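Local coordinates for hypothetical protein Atu2684 (PDB 2AXO) that is of unknown function but belongs to the DUF1223 family of the thioredoxin clan and carries a disulfide between closely spaced cysteines, at residues Glu162-Ala167 against Pro216-Leu221; Gly233-Leu238 against Ala253-Gly258; Val175-Thr180 against Tyr204-Val209; Lys43-Leu48 against Asp72-Ser77. All coordinates share one frame; numbering follows the deposited sequence.

Contact 1: Glu162-Ala167 against Pro216-Leu221; sequences EIDIGA and PMTVKL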
loop_
_atom_site.group_PDB
_atom_site.type_symbol
_atom_site.label_atom_id
_atom_site.label_comp_id
_atom_site.label_asym_id
_atom_site.label_seq_id
_atom_site.Cartn_x
_atom_site.Cartn_y
_atom_site.Cartn_z
ATOM N N GLU A 162 1.211 -30.183 15.867
ATOM C CA GLU A 162 1.368 -31.145 14.792
ATOM C C GLU A 162 0.437 -30.830 13.630
ATOM O O GLU A 162 -0.778 -30.707 13.802
ATOM C CB GLU A 162 1.087 -32.557 15.314
ATOM C CG GLU A 162 1.318 -33.665 14.302
ATOM C CD GLU A 162 1.257 -35.042 14.938
ATOM O OE1 GLU A 162 2.024 -35.285 15.894
ATOM O OE2 GLU A 162 0.444 -35.875 14.482
ATOM N N ILE A 163 1.031 -30.693 12.450
ATOM C CA ILE A 163 0.291 -30.409 11.231
ATOM C C ILE A 163 0.446 -31.596 10.299
ATOM O O ILE A 163 1.563 -31.965 9.939
ATOM C CB ILE A 163 0.839 -29.173 10.514
ATOM C CG1 ILE A 163 0.709 -27.949 11.420
ATOM C CG2 ILE A 163 0.100 -28.968 9.191
ATOM C CD1 ILE A 163 1.307 -26.687 10.820
ATOM N N ASP A 164 -0.679 -32.189 9.924
ATOM C CA ASP A 164 -0.701 -33.342 9.030
ATOM C C ASP A 164 -1.237 -32.950 7.658
ATOM O O ASP A 164 -2.345 -32.423 7.543
ATOM C CB ASP A 164 -1.578 -34.446 9.625
ATOM C CG ASP A 164 -0.769 -35.533 10.293
ATOM O OD1 ASP A 164 0.191 -35.206 11.027
ATOM O OD2 ASP A 164 -1.099 -36.722 10.092
ATOM N N ILE A 165 -0.447 -33.215 6.623
ATOM C CA ILE A 165 -0.827 -32.888 5.255
ATOM C C ILE A 165 -0.936 -34.154 4.415
ATOM O O ILE A 165 -0.080 -35.035 4.496
ATOM C CB ILE A 165 0.209 -31.969 4.602
ATOM C CG1 ILE A 165 0.508 -30.791 5.533
ATOM C CG2 ILE A 165 -0.314 -31.468 3.262
ATOM C CD1 ILE A 165 1.604 -29.904 5.039
ATOM N N GLY A 166 -1.987 -34.233 3.607
ATOM C CA GLY A 166 -2.195 -35.398 2.766
ATOM C C GLY A 166 -1.478 -35.363 1.431
ATOM O O GLY A 166 -0.735 -34.428 1.126
ATOM N N ALA A 167 -1.715 -36.391 0.623
ATOM C CA ALA A 167 -1.091 -36.507 -0.689
ATOM C C ALA A 167 -1.742 -35.628 -1.752
ATOM O O ALA A 167 -2.940 -35.332 -1.698
ATOM C CB ALA A 167 -1.106 -37.970 -1.143
ATOM N N PRO A 216 2.642 -37.020 1.394
ATOM C CA PRO A 216 2.012 -36.782 2.695
ATOM C C PRO A 216 3.118 -36.377 3.671
ATOM O O PRO A 216 4.218 -36.921 3.616
ATOM C CB PRO A 216 1.420 -38.146 3.042
ATOM C CG PRO A 216 1.098 -38.723 1.691
ATOM C CD PRO A 216 2.334 -38.375 0.902
HETATM N N MSE A 217 2.844 -35.422 4.548
HETATM C CA MSE A 217 3.868 -35.020 5.497
HETATM C C MSE A 217 3.297 -34.558 6.821
HETATM O O MSE A 217 2.118 -34.217 6.930
HETATM C CB MSE A 217 4.771 -33.931 4.891
HETATM C CG MSE A 217 4.124 -32.561 4.730
HETATM SE SE MSE A 217 5.362 -31.216 4.041
HETATM C CE MSE A 217 6.652 -31.196 5.478
ATOM N N THR A 218 4.153 -34.574 7.833
ATOM C CA THR A 218 3.780 -34.159 9.170
ATOM C C THR A 218 4.851 -33.189 9.635
ATOM O O THR A 218 6.041 -33.512 9.615
ATOM C CB THR A 218 3.733 -35.358 10.138
ATOM O OG1 THR A 218 2.741 -36.287 9.693
ATOM C CG2 THR A 218 3.396 -34.898 11.547
ATOM N N VAL A 219 4.423 -32.000 10.041
ATOM C CA VAL A 219 5.337 -30.968 10.510
ATOM C C VAL A 219 5.129 -30.728 11.989
ATOM O O VAL A 219 4.019 -30.436 12.410
ATOM C CB VAL A 219 5.096 -29.625 9.795
ATOM C CG1 VAL A 219 6.137 -28.615 10.252
ATOM C CG2 VAL A 219 5.143 -29.805 8.295
ATOM N N LYS A 220 6.195 -30.844 12.773
ATOM C CA LYS A 220 6.105 -30.618 14.209
ATOM C C LYS A 220 6.657 -29.236 14.561
ATOM O O LYS A 220 7.769 -28.881 14.154
ATOM C CB LYS A 220 6.907 -31.673 14.971
ATOM C CG LYS A 220 6.518 -33.110 14.682
ATOM C CD LYS A 220 5.293 -33.529 15.471
ATOM C CE LYS A 220 5.003 -35.012 15.279
ATOM N NZ LYS A 220 6.164 -35.860 15.669
ATOM N N LEU A 221 5.875 -28.469 15.317
ATOM C CA LEU A 221 6.260 -27.127 15.759
ATOM C C LEU A 221 6.510 -27.146 17.268
ATOM O O LEU A 221 5.796 -27.823 18.007
ATOM C CB LEU A 221 5.148 -26.129 15.419
ATOM C CG LEU A 221 4.992 -25.855 13.921
ATOM C CD1 LEU A 221 3.713 -25.062 13.642
ATOM C CD2 LEU A 221 6.213 -25.083 13.451
#
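Ile163 and Val219 bond to each other twice through their backbones, Ile163 N to Val219 O at 3.0 Å and Val219 N to Ile163 O at 2.9 Å. Two residues on, Ile165 and Met217, a selenomethionine, repeat the exchange, and Ile165 N reaches Met217 O at 2.8 Å in a nearly straight bond. Between these hydrogen-bonded pairs lies the non-hydrogen-bonded pair Asp164 and Thr218, whose side chains run side by side. Here the hydroxyl Thr218 OG1 donates to Asp164 OD1 over 3.1 Å, meeting the carboxylate from well above its plane. Glu162, extended, and Lys220, bent at chi2 and chi4, also lie side by side on that face. Glu162 CG, anti to its backbone N (chi1 -176°), meets Thr218 CG2 at 3.7 Å. Glu162 OE1 comes to 3.1 Å from Lys220 CE; the ammonium NZ stays beyond salt-bridge range, so the attraction is probably modest.

The other face is apolar. Ile165 CD1 lies 3.7 Å from Met217 CG, with the selenium a little farther off, and Ile163 CD1 meets Leu221 CD1 at 4.0 Å. Past the end of the pairing, Ala167 CB rests on the Pro216 ring at CG.

The strands run antiparallel at the edge of a small sheet in which 161-165 is the middle strand, bonded on its far side to 152-156. The isoleucine face is laid on the larger antiparallel sheet: Ile163 touches Val176 and Val236, Ile165 touches Val174, Leu238 and Trp212, and Val219 and Leu221 cover Val209 of strand 196-212.

Contact 2: Gly233-Leu238 against Ala253-Gly258; sequences GCAVLL and ASILLG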
loop_
_atom_site.group_PDB
_atom_site.type_symbol
_atom_site.label_atom_id
_atom_site.label_comp_id
_atom_site.label_asym_id
_atom_site.label_seq_id
_atom_site.Cartn_x
_atom_site.Cartn_y
_atom_site.Cartn_z
ATOM N N GLY A 233 -5.444 -18.430 17.808
ATOM C CA GLY A 233 -5.459 -19.613 16.979
ATOM C C GLY A 233 -4.542 -19.423 15.800
ATOM O O GLY A 233 -3.784 -18.454 15.730
ATOM N N CYS A 234 -4.601 -20.361 14.866
ATOM C CA CYS A 234 -3.788 -20.253 13.677
ATOM C C CYS A 234 -4.513 -20.976 12.561
ATOM O O CYS A 234 -5.394 -21.805 12.804
ATOM C CB CYS A 234 -2.393 -20.860 13.905
ATOM S SG CYS A 234 -2.286 -22.665 13.932
ATOM N N ALA A 235 -4.157 -20.624 11.338
ATOM C CA ALA A 235 -4.733 -21.245 10.167
ATOM C C ALA A 235 -3.549 -21.788 9.394
ATOM O O ALA A 235 -2.546 -21.095 9.240
ATOM C CB ALA A 235 -5.477 -20.205 9.334
ATOM N N VAL A 236 -3.648 -23.036 8.953
ATOM C CA VAL A 236 -2.588 -23.641 8.160
ATOM C C VAL A 236 -3.081 -23.543 6.730
ATOM O O VAL A 236 -4.174 -24.010 6.412
ATOM C CB VAL A 236 -2.374 -25.131 8.510
ATOM C CG1 VAL A 236 -1.364 -25.752 7.544
ATOM C CG2 VAL A 236 -1.869 -25.267 9.949
ATOM N N LEU A 237 -2.287 -22.920 5.873
ATOM C CA LEU A 237 -2.667 -22.757 4.482
ATOM C C LEU A 237 -1.646 -23.457 3.597
ATOM O O LEU A 237 -0.462 -23.124 3.637
ATOM C CB LEU A 237 -2.725 -21.267 4.119
ATOM C CG LEU A 237 -3.601 -20.362 4.998
ATOM C CD1 LEU A 237 -3.457 -18.914 4.555
ATOM C CD2 LEU A 237 -5.068 -20.801 4.918
ATOM N N LEU A 238 -2.087 -24.449 2.824
ATOM C CA LEU A 238 -1.166 -25.139 1.921
ATOM C C LEU A 238 -1.274 -24.303 0.655
ATOM O O LEU A 238 -2.151 -24.525 -0.183
ATOM C CB LEU A 238 -1.622 -26.576 1.666
ATOM C CG LEU A 238 -0.644 -27.455 0.870
ATOM C CD1 LEU A 238 0.691 -27.572 1.603
ATOM C CD2 LEU A 238 -1.266 -28.825 0.679
ATOM N N ALA A 253 -6.407 -26.400 3.666
ATOM C CA ALA A 253 -6.391 -25.475 4.788
ATOM C C ALA A 253 -7.031 -26.050 6.036
ATOM O O ALA A 253 -7.890 -26.933 5.969
ATOM C CB ALA A 253 -7.086 -24.173 4.405
ATOM N N SER A 254 -6.612 -25.522 7.177
ATOM C CA SER A 254 -7.118 -25.969 8.456
ATOM C C SER A 254 -6.943 -24.882 9.498
ATOM O O SER A 254 -6.058 -24.033 9.387
ATOM C CB SER A 254 -6.362 -27.222 8.898
ATOM O OG SER A 254 -6.678 -27.581 10.234
ATOM N N ILE A 255 -7.806 -24.905 10.506
ATOM C CA ILE A 255 -7.699 -23.952 11.592
ATOM C C ILE A 255 -7.554 -24.717 12.891
ATOM O O ILE A 255 -8.192 -25.743 13.099
ATOM C CB ILE A 255 -8.927 -23.028 11.706
ATOM C CG1 ILE A 255 -8.863 -21.949 10.621
ATOM C CG2 ILE A 255 -8.959 -22.372 13.098
ATOM C CD1 ILE A 255 -9.971 -20.916 10.700
ATOM N N LEU A 256 -6.675 -24.219 13.744
ATOM C CA LEU A 256 -6.443 -24.812 15.045
ATOM C C LEU A 256 -6.695 -23.691 16.038
ATOM O O LEU A 256 -6.015 -22.665 15.997
ATOM C CB LEU A 256 -4.993 -25.298 15.167
ATOM C CG LEU A 256 -4.591 -25.838 16.543
ATOM C CD1 LEU A 256 -5.532 -26.970 16.939
ATOM C CD2 LEU A 256 -3.149 -26.336 16.513
ATOM N N LEU A 257 -7.683 -23.861 16.908
ATOM C CA LEU A 257 -7.963 -22.825 17.895
ATOM C C LEU A 257 -7.209 -23.126 19.177
ATOM O O LEU A 257 -7.015 -24.288 19.532
ATOM C CB LEU A 257 -9.462 -22.735 18.194
ATOM C CG LEU A 257 -10.369 -22.254 17.061
ATOM C CD1 LEU A 257 -11.804 -22.181 17.564
ATOM C CD2 LEU A 257 -9.902 -20.893 16.567
ATOM N N GLY A 258 -6.781 -22.071 19.863
ATOM C CA GLY A 258 -6.052 -22.243 21.104
ATOM C C GLY A 258 -6.889 -22.972 22.137
ATOM O O GLY A 258 -6.373 -23.769 22.916
#
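Cys234 and Leu256 are one of the hydrogen-bonded pairs in a buried antiparallel pairing that joins the two arms of a beta hairpin, strands 232-241 and 247-257. Cys234 N gives to Leu256 O and Leu256 N returns to Cys234 O, both at 2.9 Å. Val236 and Ser254 form the second such pair, with Val236 N 2.6 Å from Ser254 O. Close CA-H...O contacts fill the intervals, as where Ala253 CA sits 3.1 Å from Val236 O.

Side chains alternate between the faces. On one, Cys234 SG is set between its backbone N and carbonyl carbon (chi1 75°) and lies 4.0 Å from Leu256 CB; the hydroxyl of Ser254, on the same face, bonds to Ser154 OG of strand 152-156. On the other, small and branched groups meet: Ala235 CB lies 4.0 Å from Ile255 CG1, and Leu237 CD2 meets Ala253 CB. That face packs on Val45, Val74 and Leu76 of the parallel strands. At the end of the pairing Gly233 CA approaches Leu256 O to 3.3 Å, where a side chain would collide with this carbonyl.

Such strict alternation of hydrogen-bonded and non-hydrogen-bonded pairs is that of a regular antiparallel hairpin, here in the middle layer of an alpha/beta protein.

Contact 3: Val175-Thr180 against Tyr204-Val209; sequences VVAYFT and YDVQTV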
loop_
_atom_site.group_PDB
_atom_site.type_symbol
_atom_site.label_atom_id
_atom_site.label_comp_id
_atom_site.label_asym_id
_atom_site.label_seq_id
_atom_site.Cartn_x
_atom_site.Cartn_y
_atom_site.Cartn_z
ATOM N N VAL A 175 2.033 -22.670 5.042
ATOM C CA VAL A 175 1.951 -21.354 5.672
ATOM C C VAL A 175 1.069 -21.349 6.922
ATOM O O VAL A 175 -0.033 -21.893 6.914
ATOM C CB VAL A 175 1.387 -20.309 4.670
ATOM C CG1 VAL A 175 1.332 -18.924 5.313
ATOM C CG2 VAL A 175 2.243 -20.284 3.410
ATOM N N VAL A 176 1.556 -20.730 7.991
ATOM C CA VAL A 176 0.783 -20.641 9.222
ATOM C C VAL A 176 0.528 -19.180 9.540
ATOM O O VAL A 176 1.466 -18.381 9.648
ATOM C CB VAL A 176 1.508 -21.283 10.424
ATOM C CG1 VAL A 176 0.655 -21.138 11.685
ATOM C CG2 VAL A 176 1.788 -22.750 10.146
ATOM N N ALA A 177 -0.746 -18.837 9.677
ATOM C CA ALA A 177 -1.152 -17.478 9.997
ATOM C C ALA A 177 -1.679 -17.494 11.425
ATOM O O ALA A 177 -2.664 -18.174 11.732
ATOM C CB ALA A 177 -2.236 -17.001 9.029
ATOM N N TYR A 178 -1.002 -16.759 12.299
ATOM C CA TYR A 178 -1.380 -16.689 13.705
ATOM C C TYR A 178 -2.331 -15.523 13.923
ATOM O O TYR A 178 -2.114 -14.433 13.404
ATOM C CB TYR A 178 -0.123 -16.507 14.559
ATOM C CG TYR A 178 0.884 -17.628 14.397
ATOM C CD1 TYR A 178 0.752 -18.819 15.114
ATOM C CD2 TYR A 178 1.956 -17.507 13.511
ATOM C CE1 TYR A 178 1.669 -19.867 14.958
ATOM C CE2 TYR A 178 2.878 -18.547 13.343
ATOM C CZ TYR A 178 2.727 -19.721 14.067
ATOM O OH TYR A 178 3.628 -20.747 13.893
ATOM N N PHE A 179 -3.390 -15.753 14.691
ATOM C CA PHE A 179 -4.351 -14.695 14.954
ATOM C C PHE A 179 -4.890 -14.740 16.368
ATOM O O PHE A 179 -4.737 -15.736 17.088
ATOM C CB PHE A 179 -5.537 -14.783 13.978
ATOM C CG PHE A 179 -6.247 -16.107 14.003
ATOM C CD1 PHE A 179 -5.970 -17.072 13.038
ATOM C CD2 PHE A 179 -7.178 -16.400 15.004
ATOM C CE1 PHE A 179 -6.604 -18.313 13.065
ATOM C CE2 PHE A 179 -7.820 -17.637 15.045
ATOM C CZ PHE A 179 -7.533 -18.597 14.072
ATOM N N THR A 180 -5.500 -13.631 16.764
ATOM C CA THR A 180 -6.144 -13.542 18.055
ATOM C C THR A 180 -7.561 -13.965 17.694
ATOM O O THR A 180 -8.026 -13.712 16.585
ATOM C CB THR A 180 -6.146 -12.091 18.607
ATOM O OG1 THR A 180 -6.730 -11.203 17.639
ATOM C CG2 THR A 180 -4.724 -11.639 18.913
ATOM N N TYR A 204 -1.618 -11.610 13.220
ATOM C CA TYR A 204 -0.515 -10.777 13.686
ATOM C C TYR A 204 0.852 -11.306 13.271
ATOM O O TYR A 204 1.872 -10.662 13.516
ATOM C CB TYR A 204 -0.555 -10.618 15.205
ATOM C CG TYR A 204 -0.400 -11.902 15.976
ATOM C CD1 TYR A 204 -1.516 -12.633 16.381
ATOM C CD2 TYR A 204 0.862 -12.376 16.326
ATOM C CE1 TYR A 204 -1.380 -13.802 17.123
ATOM C CE2 TYR A 204 1.012 -13.544 17.063
ATOM C CZ TYR A 204 -0.113 -14.251 17.462
ATOM O OH TYR A 204 0.034 -15.393 18.214
ATOM N N ASP A 205 0.876 -12.487 12.662
ATOM C CA ASP A 205 2.125 -13.067 12.187
ATOM C C ASP A 205 1.846 -14.198 11.213
ATOM O O ASP A 205 0.928 -14.990 11.411
ATOM C CB ASP A 205 2.986 -13.582 13.348
ATOM C CG ASP A 205 4.371 -14.017 12.892
ATOM O OD1 ASP A 205 4.979 -13.291 12.074
ATOM O OD2 ASP A 205 4.859 -15.077 13.348
ATOM N N VAL A 206 2.646 -14.252 10.154
ATOM C CA VAL A 206 2.511 -15.275 9.121
ATOM C C VAL A 206 3.901 -15.843 8.854
ATOM O O VAL A 206 4.856 -15.087 8.690
ATOM C CB VAL A 206 1.974 -14.669 7.797
ATOM C CG1 VAL A 206 1.852 -15.755 6.740
ATOM C CG2 VAL A 206 0.629 -13.988 8.033
ATOM N N GLN A 207 4.023 -17.165 8.813
ATOM C CA GLN A 207 5.319 -17.783 8.556
ATOM C C GLN A 207 5.194 -19.101 7.813
ATOM O O GLN A 207 4.206 -19.828 7.955
ATOM C CB GLN A 207 6.080 -18.010 9.866
ATOM C CG GLN A 207 5.356 -18.891 10.861
ATOM C CD GLN A 207 6.115 -19.039 12.168
ATOM O OE1 GLN A 207 6.615 -18.059 12.724
ATOM N NE2 GLN A 207 6.184 -20.261 12.676
ATOM N N THR A 208 6.206 -19.392 7.009
ATOM C CA THR A 208 6.252 -20.624 6.241
ATOM C C THR A 208 7.034 -21.622 7.076
ATOM O O THR A 208 8.181 -21.369 7.437
ATOM C CB THR A 208 6.950 -20.398 4.900
ATOM O OG1 THR A 208 6.222 -19.418 4.152
ATOM C CG2 THR A 208 7.015 -21.692 4.109
ATOM N N VAL A 209 6.414 -22.756 7.378
ATOM C CA VAL A 209 7.046 -23.758 8.225
ATOM C C VAL A 209 7.616 -24.967 7.492
ATOM O O VAL A 209 8.212 -25.855 8.106
ATOM C CB VAL A 209 6.043 -24.215 9.299
ATOM C CG1 VAL A 209 6.678 -25.215 10.237
ATOM C CG2 VAL A 209 5.556 -23.001 10.077
#
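Tyr178 CB lies over one face of the Tyr204 ring, 4.0 Å from its centroid and nearest to the rim atom CZ, a CH-pi contact. Beyond CB, Tyr178 CG is anti to the carbonyl carbon (chi1 -59°), and the ring turns its edge to Asp205 and Gln207 of the facing strand. Tyr178 CD2 comes to 3.4 Å from the backbone oxygen Asp205 O, with the Asp205 carboxylate almost parallel to the ring. Farther out, Tyr178 CE2 meets Gln207 CG at 3.5 Å, CG lying at the ring edge and in its plane, while the Gln207 amide stands nearly perpendicular to the ring (87°). At the tip, Tyr178 OH is 2.9 Å from Gln207 NE2, but the angle is too poor for a hydrogen bond. Val176 CG1, from the same strand, covers one ring face.

Lys228 of helix 223-229 gathers this face: it forms a salt bridge with Asp205 and a cation-pi contact with Tyr178, and bonds weakly to Gln207 OE1. The same helix packs on Tyr178 through Val225 and Val229. On the reverse face Val175 CG1 presses on Val206 CG1 at 3.5 Å. Beneath the side chains, Tyr178 N bonds to Asp205 O at 2.8 Å, Tyr204 N to Tyr178 O, and Val176 and Gln207 exchange two bonds.

These are the arms of a long antiparallel beta hairpin, strands 172-186 and 196-212, the latter outermost in a four-stranded antiparallel sheet.

Contact 4: Lys43-Leu48 against Asp72-Ser77; sequences KGVVEL and DVVGLS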
loop_
_atom_site.group_PDB
_atom_site.type_symbol
_atom_site.label_atom_id
_atom_site.label_comp_id
_atom_site.label_asym_id
_atom_site.label_seq_id
_atom_site.Cartn_x
_atom_site.Cartn_y
_atom_site.Cartn_z
ATOM N N LYS A 43 -15.602 -25.326 3.067
ATOM C CA LYS A 43 -15.859 -24.809 1.725
ATOM C C LYS A 43 -14.708 -24.049 1.063
ATOM O O LYS A 43 -14.614 -24.014 -0.165
ATOM C CB LYS A 43 -17.113 -23.926 1.750
ATOM C CG LYS A 43 -18.382 -24.651 2.199
ATOM C CD LYS A 43 -19.557 -23.685 2.330
ATOM C CE LYS A 43 -20.817 -24.382 2.851
ATOM N NZ LYS A 43 -21.360 -25.359 1.872
ATOM N N GLY A 44 -13.838 -23.439 1.859
ATOM C CA GLY A 44 -12.725 -22.699 1.286
ATOM C C GLY A 44 -12.069 -21.742 2.265
ATOM O O GLY A 44 -12.330 -21.793 3.468
ATOM N N VAL A 45 -11.218 -20.867 1.743
ATOM C CA VAL A 45 -10.509 -19.894 2.559
ATOM C C VAL A 45 -10.903 -18.465 2.206
ATOM O O VAL A 45 -10.939 -18.086 1.032
ATOM C CB VAL A 45 -8.982 -20.046 2.385
ATOM C CG1 VAL A 45 -8.248 -18.975 3.186
ATOM C CG2 VAL A 45 -8.552 -21.434 2.841
ATOM N N VAL A 46 -11.210 -17.677 3.232
ATOM C CA VAL A 46 -11.579 -16.279 3.031
ATOM C C VAL A 46 -10.635 -15.388 3.829
ATOM O O VAL A 46 -10.647 -15.402 5.051
ATOM C CB VAL A 46 -13.038 -16.010 3.480
ATOM C CG1 VAL A 46 -13.362 -14.522 3.352
ATOM C CG2 VAL A 46 -13.993 -16.828 2.623
ATOM N N GLU A 47 -9.809 -14.630 3.116
ATOM C CA GLU A 47 -8.854 -13.729 3.731
ATOM C C GLU A 47 -9.293 -12.303 3.483
ATOM O O GLU A 47 -9.262 -11.819 2.354
ATOM C CB GLU A 47 -7.465 -13.955 3.144
ATOM C CG GLU A 47 -6.884 -15.299 3.509
ATOM C CD GLU A 47 -5.574 -15.569 2.809
ATOM O OE1 GLU A 47 -5.601 -15.785 1.582
ATOM O OE2 GLU A 47 -4.530 -15.544 3.492
ATOM N N LEU A 48 -9.707 -11.636 4.552
ATOM C CA LEU A 48 -10.181 -10.265 4.462
ATOM C C LEU A 48 -9.129 -9.244 4.859
ATOM O O LEU A 48 -8.517 -9.347 5.924
ATOM C CB LEU A 48 -11.401 -10.098 5.369
ATOM C CG LEU A 48 -11.935 -8.683 5.593
ATOM C CD1 LEU A 48 -12.644 -8.193 4.337
ATOM C CD2 LEU A 48 -12.893 -8.694 6.777
ATOM N N ASP A 72 -17.828 -22.877 8.399
ATOM C CA ASP A 72 -17.715 -23.666 7.178
ATOM C C ASP A 72 -16.620 -23.175 6.240
ATOM O O ASP A 72 -16.462 -23.686 5.133
ATOM C CB ASP A 72 -19.070 -23.776 6.445
ATOM C CG ASP A 72 -19.663 -22.433 6.044
ATOM O OD1 ASP A 72 -19.112 -21.374 6.406
ATOM O OD2 ASP A 72 -20.711 -22.451 5.357
ATOM N N VAL A 73 -15.859 -22.187 6.696
ATOM C CA VAL A 73 -14.737 -21.667 5.923
ATOM C C VAL A 73 -13.621 -21.335 6.896
ATOM O O VAL A 73 -13.849 -21.230 8.107
ATOM C CB VAL A 73 -15.097 -20.376 5.134
ATOM C CG1 VAL A 73 -16.321 -20.620 4.267
ATOM C CG2 VAL A 73 -15.338 -19.213 6.085
ATOM N N VAL A 74 -12.415 -21.207 6.361
ATOM C CA VAL A 74 -11.253 -20.835 7.154
ATOM C C VAL A 74 -11.209 -19.330 6.942
ATOM O O VAL A 74 -10.880 -18.866 5.849
ATOM C CB VAL A 74 -9.958 -21.476 6.603
ATOM C CG1 VAL A 74 -8.739 -20.806 7.224
ATOM C CG2 VAL A 74 -9.950 -22.975 6.909
ATOM N N GLY A 75 -11.569 -18.576 7.974
ATOM C CA GLY A 75 -11.601 -17.131 7.862
ATOM C C GLY A 75 -10.480 -16.422 8.585
ATOM O O GLY A 75 -10.154 -16.738 9.726
ATOM N N LEU A 76 -9.894 -15.447 7.902
ATOM C CA LEU A 76 -8.793 -14.674 8.452
ATOM C C LEU A 76 -8.968 -13.198 8.167
ATOM O O LEU A 76 -9.436 -12.814 7.097
ATOM C CB LEU A 76 -7.480 -15.128 7.829
ATOM C CG LEU A 76 -7.077 -16.571 8.124
ATOM C CD1 LEU A 76 -5.985 -16.984 7.167
ATOM C CD2 LEU A 76 -6.612 -16.696 9.572
ATOM N N SER A 77 -8.578 -12.374 9.128
ATOM C CA SER A 77 -8.657 -10.933 8.968
ATOM C C SER A 77 -7.245 -10.347 9.042
ATOM O O SER A 77 -6.533 -10.549 10.026
ATOM C CB SER A 77 -9.524 -10.321 10.065
ATOM O OG SER A 77 -9.542 -8.915 9.944
#
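Lys43 lays its aliphatic chain across the carboxylate of Asp72, with Lys43 CE 3.2 Å from Asp72 OD2. The charged atoms are not in contact; Lys43 NZ instead forms a salt bridge with Glu40, and Asp72 OD1 bonds to Tyr135 OH. Below this overlap the backbones are already joined, Lys43 N bonding to Asp72 O at 2.8 Å.

Strands 45-48 and 74-77 run parallel, 10° apart, and the bonds between the segments alternate in direction: Val74 N to Gly44 O at 3.0 Å, Val46 N to Val74 O, Leu76 N to Val46 O, and Leu48 N to Leu76 O at 2.8 Å. Gly44 has backbone angles at which a side chain would jam against the preceding carbonyl, and its buried N has no partner in the model.

On one face Val45 CG2 lies 4.0 Å from Val74 CB, and Glu47 CG runs beside Leu76 CD1. The carboxylate of Glu47 is held by a salt bridge to Arg100. On the other face Val46 and Val73 approach loosely, their CG2 atoms 4.4 Å apart.

Helix 58-70 links the two strands as a beta-alpha-beta crossover, consistent with a thioredoxin-like fold. It packs on Leu48 and Ser77, helix 131-143 covers Val46 and Val73, and the face of Val45, Val74 and Leu76 rests against strands 232-241 and 247-257.

How the contacts relate
Every contact joins an inner strand to an outermost one of its sheet, yet contacts 2 and 4 are buried because other layers cover them, whereas 1 and 3 are partly buried. Contacts 2 and 3 share one antiparallel sheet, their inner strands probably bonded through Leu237 N and Val175 O at 2.7 Å. That sheet is the middle layer: contact 4 covers one side, where Ala253 CB meets Val45 CG2, and contact 1 the other. Contacts 1 and 4 accordingly do not touch. Mostly aliphatic side chains fill the interfaces, with Glu47 a buried exception; charged groups lie on contact 1's outward face, at Asp205 in contact 3 and at the Lys43/Asp72 end of contact 4, which alone is parallel.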